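Long-range contacts in Glyco_hydro_cc domain-containing protein (Cryptococcus neoformans, PDB 6UBC), which probably binds beta-1,3-glucan oligosaccharides as a fungal member of glycoside hydrolase family 128: residues A[271-276]-A[310-315]; A[197-202]-A[219-224]; A[342-347]-A[372-377]. All coordinates share one frame; numbering follows the deposited sequence.

Interaction 1 of 3, residues A[271-276]-A[310-315]; sequences GFEEPD and SPSMCH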
loop_
_atom_site.group_PDB
_atom_site.type_symbol
_atom_site.label_atom_id
_atom_site.label_comp_id
_atom_site.label_asym_id
_atom_site.label_seq_id
_atom_site.Cartn_x
_atom_site.Cartn_y
_atom_site.Cartn_z
ATOM N N GLY A 271 -8.106 0.294 0.346
ATOM C CA GLY A 271 -8.908 -0.119 1.489
ATOM C C GLY A 271 -8.138 -0.044 2.803
ATOM O O GLY A 271 -6.982 0.445 2.863
ATOM N N PHE A 272 -8.759 -0.578 3.834
ATOM C CA PHE A 272 -8.382 -0.290 5.228
ATOM C C PHE A 272 -6.937 -0.693 5.496
ATOM O O PHE A 272 -6.455 -1.738 5.029
ATOM C CB PHE A 272 -9.306 -1.011 6.196
ATOM C CG PHE A 272 -10.750 -0.931 5.771
ATOM C CD1 PHE A 272 -11.379 0.282 5.689
ATOM C CD2 PHE A 272 -11.452 -2.069 5.397
ATOM C CE1 PHE A 272 -12.709 0.373 5.292
ATOM C CE2 PHE A 272 -12.788 -1.999 5.030
ATOM C CZ PHE A 272 -13.420 -0.768 4.990
ATOM N N GLU A 273 -6.312 0.148 6.302
ATOM C CA GLU A 273 -4.950 -0.091 6.780
ATOM C C GLU A 273 -4.930 -1.171 7.855
ATOM O O GLU A 273 -5.337 -0.870 8.975
ATOM C CB GLU A 273 -4.398 1.197 7.406
ATOM C CG GLU A 273 -2.968 1.061 7.865
ATOM C CD GLU A 273 -1.917 1.227 6.793
ATOM O OE1 GLU A 273 -2.275 1.590 5.629
ATOM O OE2 GLU A 273 -0.715 0.992 7.178
ATOM N N GLU A 274 -4.442 -2.381 7.575
ATOM C CA GLU A 274 -4.181 -3.383 8.626
ATOM C C GLU A 274 -5.361 -3.493 9.586
ATOM O O GLU A 274 -5.226 -3.423 10.829
ATOM C CB GLU A 274 -2.877 -2.916 9.253
ATOM C CG GLU A 274 -1.703 -3.097 8.319
ATOM C CD GLU A 274 -0.345 -2.665 8.855
ATOM O OE1 GLU A 274 -0.324 -2.292 10.089
ATOM O OE2 GLU A 274 0.693 -2.760 8.081
ATOM N N PRO A 275 -6.593 -3.774 9.099
ATOM C CA PRO A 275 -7.707 -3.994 9.996
ATOM C C PRO A 275 -7.498 -5.221 10.899
ATOM O O PRO A 275 -8.224 -5.343 11.942
ATOM C CB PRO A 275 -8.927 -4.113 9.053
ATOM C CG PRO A 275 -8.296 -4.641 7.759
ATOM C CD PRO A 275 -6.959 -3.914 7.690
ATOM N N ASP A 276 -6.598 -6.120 10.511
ATOM C CA ASP A 276 -6.306 -7.377 11.241
ATOM C C ASP A 276 -5.375 -7.111 12.427
ATOM O O ASP A 276 -5.109 -8.078 13.178
ATOM C CB ASP A 276 -5.746 -8.443 10.298
ATOM C CG ASP A 276 -4.511 -8.050 9.549
ATOM O OD1 ASP A 276 -4.385 -6.827 9.200
ATOM O OD2 ASP A 276 -3.670 -8.958 9.306
ATOM N N SER A 310 -7.695 -3.832 -2.167
ATOM C CA SER A 310 -8.227 -4.527 -0.962
ATOM C C SER A 310 -7.644 -3.870 0.288
ATOM O O SER A 310 -6.650 -3.127 0.225
ATOM C CB SER A 310 -7.881 -5.993 -0.995
ATOM O OG SER A 310 -6.561 -6.269 -0.589
ATOM N N PRO A 311 -8.217 -4.174 1.480
ATOM C CA PRO A 311 -7.499 -3.887 2.718
ATOM C C PRO A 311 -6.147 -4.610 2.753
ATOM O O PRO A 311 -5.958 -5.637 2.099
ATOM C CB PRO A 311 -8.398 -4.436 3.854
ATOM C CG PRO A 311 -9.781 -4.554 3.178
ATOM C CD PRO A 311 -9.453 -4.951 1.735
ATOM N N SER A 312 -5.223 -4.060 3.533
ATOM C CA SER A 312 -3.885 -4.630 3.755
ATOM C C SER A 312 -3.872 -5.489 5.018
ATOM O O SER A 312 -4.219 -4.970 6.060
ATOM C CB SER A 312 -2.846 -3.526 3.883
ATOM O OG SER A 312 -3.287 -2.483 4.767
ATOM N N MET A 313 -3.281 -6.678 4.935
ATOM C CA MET A 313 -3.088 -7.543 6.131
ATOM C C MET A 313 -1.722 -7.272 6.800
ATOM O O MET A 313 -0.643 -7.533 6.209
ATOM C CB MET A 313 -3.216 -9.024 5.787
ATOM C CG MET A 313 -4.592 -9.389 5.253
ATOM S SD MET A 313 -6.020 -9.050 6.317
ATOM C CE MET A 313 -6.490 -7.412 5.743
ATOM N N CYS A 314 -1.758 -6.956 8.079
ATOM C CA CYS A 314 -0.484 -6.834 8.846
ATOM C C CYS A 314 0.138 -8.217 8.987
ATOM O O CYS A 314 1.348 -8.256 9.115
ATOM C CB CYS A 314 -0.673 -6.173 10.209
ATOM S SG CYS A 314 -1.664 -7.199 11.305
ATOM N N HIS A 315 -0.651 -9.294 8.953
ATOM C CA HIS A 315 -0.160 -10.681 9.223
ATOM C C HIS A 315 0.556 -11.252 7.995
ATOM O O HIS A 315 1.041 -12.373 8.103
ATOM C CB HIS A 315 -1.234 -11.581 9.770
ATOM C CG HIS A 315 -1.653 -11.255 11.157
ATOM N ND1 HIS A 315 -2.703 -10.388 11.434
ATOM C CD2 HIS A 315 -1.140 -11.676 12.360
ATOM C CE1 HIS A 315 -2.820 -10.291 12.767
ATOM N NE2 HIS A 315 -1.925 -11.119 13.361
HETATM O O HOH W 1 -4.076 -0.382 3.166
#
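Phe272 and Pro311 lie side by side where two beta-to-alpha loops of the (beta/alpha)8 barrel leave strands 268-270 and 307-309. In glycosidases of this fold, the C-terminal ends of the barrel strands carry the substrate cleft. The inner part of the contact is tight. CD2 of Phe272 meets CG of Pro311 at 3.7 Å, and helix 287-298 packs on the phenyl group. CG of Pro275 touches both CB of Pro311 and CE of Met313, each at 3.9 Å. The methionine chain is bent at chi2 and chi3, which folds its methyl back to that proline. Ser312 N donates to Phe272 O at 3.0 Å. Ser312 OG accepts from Glu274 N at 3.0 Å and holds a water that also bonds Gly271 O. The more open side begins at Glu274. Its extended chain lays CG 3.8 Å from CB of Cys314, and its carboxylate oxygens hydrogen-bond His342 and Ser282. Cys314 itself is disulfide-bonded to Cys277. Polar bonds join the packing here. Asp276 OD1 uses its syn lone pair for Cys314 N at 2.9 Å. Asp276 OD2 accepts from both N and ND1 of His315, which reach it from the same face of the carboxylate. His315 ND1 lies 2.7 Å from Asp276 OD2; the bond stays near the imidazole plane but meets the carboxylate from above, 47° out of its plane.

Interaction 2 of 3, residues A[197-202]-A[219-224]; sequences YTPNGI and IGWYYD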
loop_
_atom_site.group_PDB
_atom_site.type_symbol
_atom_site.label_atom_id
_atom_site.label_comp_id
_atom_site.label_asym_id
_atom_site.label_seq_id
_atom_site.Cartn_x
_atom_site.Cartn_y
_atom_site.Cartn_z
ATOM N N TYR A 197 -3.697 -0.479 -14.217
ATOM C CA TYR A 197 -3.356 -1.219 -12.976
ATOM C C TYR A 197 -1.942 -0.812 -12.544
ATOM O O TYR A 197 -1.667 -0.886 -11.346
ATOM C CB TYR A 197 -3.528 -2.713 -13.184
ATOM C CG TYR A 197 -4.957 -3.180 -13.022
ATOM C CD1 TYR A 197 -6.024 -2.294 -12.981
ATOM C CD2 TYR A 197 -5.228 -4.515 -12.848
ATOM C CE1 TYR A 197 -7.334 -2.746 -12.816
ATOM C CE2 TYR A 197 -6.534 -4.981 -12.765
ATOM C CZ TYR A 197 -7.581 -4.096 -12.712
ATOM O OH TYR A 197 -8.868 -4.556 -12.572
ATOM N N THR A 198 -1.058 -0.469 -13.482
ATOM C CA THR A 198 0.214 0.219 -13.190
ATOM C C THR A 198 0.049 1.698 -13.507
ATOM O O THR A 198 0.047 2.063 -14.688
ATOM C CB THR A 198 1.348 -0.410 -13.980
ATOM O OG1 THR A 198 1.483 -1.771 -13.595
ATOM C CG2 THR A 198 2.677 0.278 -13.731
ATOM N N PRO A 199 -0.162 2.589 -12.512
ATOM C CA PRO A 199 -0.474 3.992 -12.812
ATOM C C PRO A 199 0.600 4.654 -13.679
ATOM O O PRO A 199 1.805 4.593 -13.330
ATOM C CB PRO A 199 -0.556 4.627 -11.437
ATOM C CG PRO A 199 -1.050 3.449 -10.557
ATOM C CD PRO A 199 -0.229 2.275 -11.063
ATOM N N ASN A 200 0.169 5.200 -14.810
ATOM C CA ASN A 200 1.071 5.994 -15.682
ATOM C C ASN A 200 2.209 5.104 -16.199
ATOM O O ASN A 200 3.246 5.628 -16.666
ATOM C CB ASN A 200 1.584 7.194 -14.922
ATOM C CG ASN A 200 0.431 8.069 -14.506
ATOM O OD1 ASN A 200 -0.267 8.572 -15.367
ATOM N ND2 ASN A 200 0.196 8.254 -13.211
ATOM N N GLY A 201 2.050 3.799 -16.124
ATOM C CA GLY A 201 3.076 2.834 -16.569
ATOM C C GLY A 201 4.340 2.865 -15.738
ATOM O O GLY A 201 5.392 2.414 -16.216
ATOM N N ILE A 202 4.243 3.297 -14.473
ATOM C CA ILE A 202 5.407 3.315 -13.541
ATOM C C ILE A 202 4.974 2.562 -12.276
ATOM O O ILE A 202 4.097 3.062 -11.579
ATOM C CB ILE A 202 5.843 4.756 -13.215
ATOM C CG1 ILE A 202 6.147 5.585 -14.474
ATOM C CG2 ILE A 202 7.045 4.741 -12.260
ATOM C CD1 ILE A 202 6.370 7.029 -14.200
ATOM N N ILE A 219 7.966 8.248 -10.331
ATOM C CA ILE A 219 6.907 7.467 -9.647
ATOM C C ILE A 219 5.626 7.575 -10.453
ATOM O O ILE A 219 5.437 8.647 -11.155
ATOM C CB ILE A 219 6.689 8.004 -8.231
ATOM C CG1 ILE A 219 6.504 9.526 -8.185
ATOM C CG2 ILE A 219 7.796 7.533 -7.334
ATOM C CD1 ILE A 219 5.750 9.930 -6.899
ATOM N N GLY A 220 4.797 6.524 -10.422
ATOM C CA GLY A 220 3.496 6.530 -11.094
ATOM C C GLY A 220 2.352 7.072 -10.254
ATOM O O GLY A 220 1.305 7.447 -10.837
ATOM N N TRP A 221 2.518 7.095 -8.923
ATOM C CA TRP A 221 1.384 7.218 -7.994
ATOM C C TRP A 221 1.883 7.484 -6.593
ATOM O O TRP A 221 3.114 7.245 -6.305
ATOM C CB TRP A 221 0.533 5.956 -8.016
ATOM C CG TRP A 221 1.209 4.705 -7.529
ATOM C CD1 TRP A 221 2.204 4.018 -8.182
ATOM C CD2 TRP A 221 1.086 4.071 -6.250
ATOM N NE1 TRP A 221 2.655 2.967 -7.437
ATOM C CE2 TRP A 221 1.936 2.939 -6.260
ATOM C CE3 TRP A 221 0.304 4.310 -5.121
ATOM C CZ2 TRP A 221 2.044 2.085 -5.168
ATOM C CZ3 TRP A 221 0.369 3.416 -4.072
ATOM C CH2 TRP A 221 1.227 2.322 -4.106
ATOM N N TYR A 222 0.953 7.948 -5.770
ATOM C CA TYR A 222 1.251 8.276 -4.376
ATOM C C TYR A 222 -0.018 8.319 -3.555
ATOM O O TYR A 222 -1.118 8.539 -4.046
ATOM C CB TYR A 222 1.956 9.627 -4.325
ATOM C CG TYR A 222 1.217 10.756 -5.011
ATOM C CD1 TYR A 222 1.426 11.078 -6.345
ATOM C CD2 TYR A 222 0.359 11.549 -4.292
ATOM C CE1 TYR A 222 0.740 12.125 -6.934
ATOM C CE2 TYR A 222 -0.342 12.591 -4.849
ATOM C CZ TYR A 222 -0.157 12.889 -6.197
ATOM O OH TYR A 222 -0.828 13.938 -6.774
ATOM N N TYR A 223 0.173 8.143 -2.259
ATOM C CA TYR A 223 -0.929 8.260 -1.273
ATOM C C TYR A 223 -0.309 8.586 0.072
ATOM O O TYR A 223 0.929 8.316 0.261
ATOM C CB TYR A 223 -1.728 6.968 -1.227
ATOM C CG TYR A 223 -1.124 5.841 -0.406
ATOM C CD1 TYR A 223 0.023 5.151 -0.814
ATOM C CD2 TYR A 223 -1.739 5.402 0.749
ATOM C CE1 TYR A 223 0.555 4.117 -0.061
ATOM C CE2 TYR A 223 -1.262 4.317 1.463
ATOM C CZ TYR A 223 -0.087 3.688 1.083
ATOM O OH TYR A 223 0.425 2.621 1.797
ATOM N N ASP A 224 -1.152 9.045 0.996
ATOM C CA ASP A 224 -0.665 9.561 2.300
ATOM C C ASP A 224 -1.592 9.123 3.446
ATOM O O ASP A 224 -1.590 9.804 4.490
ATOM C CB ASP A 224 -0.451 11.068 2.239
ATOM C CG ASP A 224 -1.754 11.849 2.156
ATOM O OD1 ASP A 224 -2.818 11.230 2.028
ATOM O OD2 ASP A 224 -1.676 13.080 2.230
#
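With chi1 at -61°, Asn200 holds its CG beside its own backbone N, and chi2 at -62° turns the amide so that ND2 faces Gly220. Trp221 has chi1 at 64°, with CG between the backbone N and the carbonyl carbon, and its indole stands next to Pro199. The hydrogen bond from the amide is short: Asn200 ND2 donates to Gly220 O at 2.7 Å. The oxygen lies in the amide plane of Asn200, and the donor lies in the carbonyl plane of Gly220. The same ND2 also bonds Ser237 at the start of the next strand. Two successive turns shape the 197-202 segment, with Gly201 N bonded to Thr198 O and Ile202 N to Pro199 O. Asn200 and Gly201 both have left-handed backbone angles.

This is the N-terminal end of the (beta/alpha)8 barrel, where the chain enters strand 204-207 beside its parallel neighbour 221-223. Trp221 meets Trp367, Ala408 and Ala410 from other strands, and its NE1 bonds Lys203 O. Pro199 packs against the base of the indole side chain, its CB 3.8 Å from CB of Trp221. Its ring and the indole cross at a slant. Ile202 O sits at the indole edge, near the ring plane, 4.0 Å from CD1 of Trp221.

Two carbonyls face the same side of Gly220. Its CA makes C-H...O contacts with Pro199 O at 3.4 Å and Ile202 O at 3.6 Å. Ile202 CG2, anti to its own N, rests 3.4 Å from Gly220 N, while CD1 reaches along to the Ile219 carbonyl.

Interaction 3 of 3, residues A[342-347]-A[372-377]; sequences HINKNS and ACVDDS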
loop_
_atom_site.group_PDB
_atom_site.type_symbol
_atom_site.label_atom_id
_atom_site.label_comp_id
_atom_site.label_asym_id
_atom_site.label_seq_id
_atom_site.Cartn_x
_atom_site.Cartn_y
_atom_site.Cartn_z
ATOM N N HIS A 342 1.214 -5.643 2.393
ATOM C CA HIS A 342 2.262 -4.991 3.211
ATOM C C HIS A 342 3.337 -6.054 3.349
ATOM O O HIS A 342 3.048 -7.152 3.853
ATOM C CB HIS A 342 1.668 -4.550 4.570
ATOM C CG HIS A 342 0.886 -3.296 4.427
ATOM N ND1 HIS A 342 0.341 -2.665 5.507
ATOM C CD2 HIS A 342 0.544 -2.613 3.328
ATOM C CE1 HIS A 342 -0.328 -1.635 5.055
ATOM N NE2 HIS A 342 -0.243 -1.554 3.705
ATOM N N ILE A 343 4.549 -5.725 2.904
ATOM C CA ILE A 343 5.662 -6.689 2.983
ATOM C C ILE A 343 6.692 -6.157 3.967
ATOM O O ILE A 343 7.307 -5.109 3.689
ATOM C CB ILE A 343 6.229 -6.944 1.593
ATOM C CG1 ILE A 343 5.156 -7.573 0.702
ATOM C CG2 ILE A 343 7.428 -7.862 1.645
ATOM C CD1 ILE A 343 5.654 -7.907 -0.703
ATOM N N ASN A 344 6.847 -6.874 5.067
ATOM C CA ASN A 344 7.828 -6.504 6.128
ATOM C C ASN A 344 8.692 -7.750 6.299
ATOM O O ASN A 344 8.280 -8.638 7.047
ATOM C CB ASN A 344 7.114 -6.045 7.397
ATOM C CG ASN A 344 6.362 -4.750 7.102
ATOM O OD1 ASN A 344 6.997 -3.744 6.849
ATOM N ND2 ASN A 344 5.047 -4.763 7.278
ATOM N N LYS A 345 9.790 -7.777 5.552
ATOM C CA LYS A 345 10.651 -8.960 5.440
ATOM C C LYS A 345 12.092 -8.491 5.368
ATOM O O LYS A 345 12.307 -7.311 5.175
ATOM C CB LYS A 345 10.245 -9.762 4.210
ATOM C CG LYS A 345 8.862 -10.410 4.261
ATOM C CD LYS A 345 8.659 -11.460 5.355
ATOM C CE LYS A 345 7.332 -12.121 5.127
ATOM N NZ LYS A 345 7.032 -13.164 6.125
ATOM N N ASN A 346 13.065 -9.405 5.559
ATOM C CA ASN A 346 14.466 -8.996 5.451
ATOM C C ASN A 346 15.212 -9.828 4.423
ATOM O O ASN A 346 16.438 -9.721 4.410
ATOM C CB ASN A 346 15.198 -9.036 6.783
ATOM C CG ASN A 346 15.468 -10.432 7.294
ATOM O OD1 ASN A 346 14.976 -11.413 6.741
ATOM N ND2 ASN A 346 16.216 -10.516 8.376
ATOM N N SER A 347 14.513 -10.508 3.543
ATOM C CA SER A 347 15.094 -11.379 2.500
ATOM C C SER A 347 14.092 -11.514 1.349
ATOM O O SER A 347 12.850 -11.372 1.559
ATOM C CB SER A 347 15.485 -12.725 3.082
ATOM O OG SER A 347 14.391 -13.570 3.249
ATOM N N ALA A 372 8.911 -2.598 3.842
ATOM C CA ALA A 372 9.995 -2.214 4.763
ATOM C C ALA A 372 10.886 -3.392 5.060
ATOM O O ALA A 372 10.389 -4.508 5.081
ATOM C CB ALA A 372 9.443 -1.595 6.010
ATOM N N CYS A 373 12.165 -3.115 5.349
ATOM C CA CYS A 373 13.136 -4.130 5.814
ATOM C C CYS A 373 12.838 -4.411 7.287
ATOM O O CYS A 373 13.138 -3.546 8.151
ATOM C CB CYS A 373 14.559 -3.653 5.621
ATOM S SG CYS A 373 15.800 -4.968 5.786
ATOM N N VAL A 374 12.324 -5.583 7.582
ATOM C CA VAL A 374 11.982 -6.037 8.951
ATOM C C VAL A 374 12.328 -7.516 9.040
ATOM O O VAL A 374 11.862 -8.292 8.198
ATOM C CB VAL A 374 10.505 -5.813 9.282
ATOM C CG1 VAL A 374 10.135 -6.307 10.653
ATOM C CG2 VAL A 374 10.058 -4.383 9.100
ATOM N N ASP A 375 13.004 -7.917 10.106
ATOM C CA ASP A 375 13.191 -9.358 10.414
ATOM C C ASP A 375 11.966 -9.843 11.176
ATOM O O ASP A 375 11.813 -9.519 12.362
ATOM C CB ASP A 375 14.522 -9.544 11.133
ATOM C CG ASP A 375 14.740 -10.996 11.475
ATOM O OD1 ASP A 375 13.881 -11.814 11.131
ATOM O OD2 ASP A 375 15.752 -11.260 12.111
ATOM N N ASP A 376 11.099 -10.568 10.507
ATOM C CA ASP A 376 9.864 -11.054 11.157
ATOM C C ASP A 376 9.990 -12.546 11.458
ATOM O O ASP A 376 8.969 -13.137 11.702
ATOM C CB ASP A 376 8.620 -10.761 10.324
ATOM C CG ASP A 376 8.558 -11.601 9.069
ATOM O OD1 ASP A 376 9.639 -12.039 8.628
ATOM O OD2 ASP A 376 7.437 -11.806 8.561
ATOM N N SER A 377 11.190 -13.124 11.427
ATOM C CA SER A 377 11.406 -14.598 11.585
ATOM C C SER A 377 10.952 -15.036 12.982
ATOM O O SER A 377 10.345 -16.106 13.104
ATOM C CB SER A 377 12.841 -14.959 11.371
ATOM O OG SER A 377 13.628 -14.367 12.387
HETATM O O HOH W 2 11.995 -11.697 7.139
HETATM O O HOH W 3 13.915 -13.183 8.760
HETATM O O HOH W 4 16.962 -13.267 9.581
#
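Ala372 N donates to Ile343 O at 3.0 Å. Ala372 pairs in parallel with Asn344, and its CB touches Asn344 OD1 on the face the two share. Its own oxygen takes a weak bond from Lys345 N. Cys373, joined to Cys383 by a disulfide, pairs with Lys345 and sends CA-H toward Lys345 O at 3.3 Å. Val374 N donates to that same oxygen at 3.0 Å, but from 64° above the carbonyl plane. Its CG2 packs against CB of Asn344. Asp375 lies alongside Asn346, both pointing the same way, with CB of Asp375 3.4 Å from ND2 of Asn346. One water bridges Asn346 OD1 and Asp375 OD1; a second joins ND2 to OD2, weakly on the aspartate side. Asp375 OD1 also accepts from Ser377 N, an Asx turn, and from Ser377 OG as well. Asp376 forms a salt bridge with Lys345, whose chain bends at chi2 (-63°) to bring NZ to the syn lone pair of OD2 at 2.8 Å. Asp376 OD1 is hydrogen-bonded to a water that Asn346 N also holds. The two parallel strands and helix 348-362 between them make a beta-alpha-beta unit of the (beta/alpha)8 barrel.

In the fold
Interactions 1 and 2 are largely buried and lie on opposite sides of the chain's centre, with centres about 20 Å apart. Interaction 3 is partly buried. Interactions 2 and 3 both reach the barrel sheet: 197-202 meets the start of a strand, while 342-347 and 372-377 are paired at their strand ends. Interaction 1 joins loops. It touches interaction 3 through Glu274 OE2 and His342 ND1, 2.6 Å apart, a probable hydrogen bond. Interaction 2 sets a proline and an isoleucine against backbone and a tryptophan, with one asparagine hydrogen bond. Interaction 1 joins proline packing to an aspartate gripping two backbone N-H groups and a histidine ring. Interaction 3 relies on strand bonds, waters and a salt bridge.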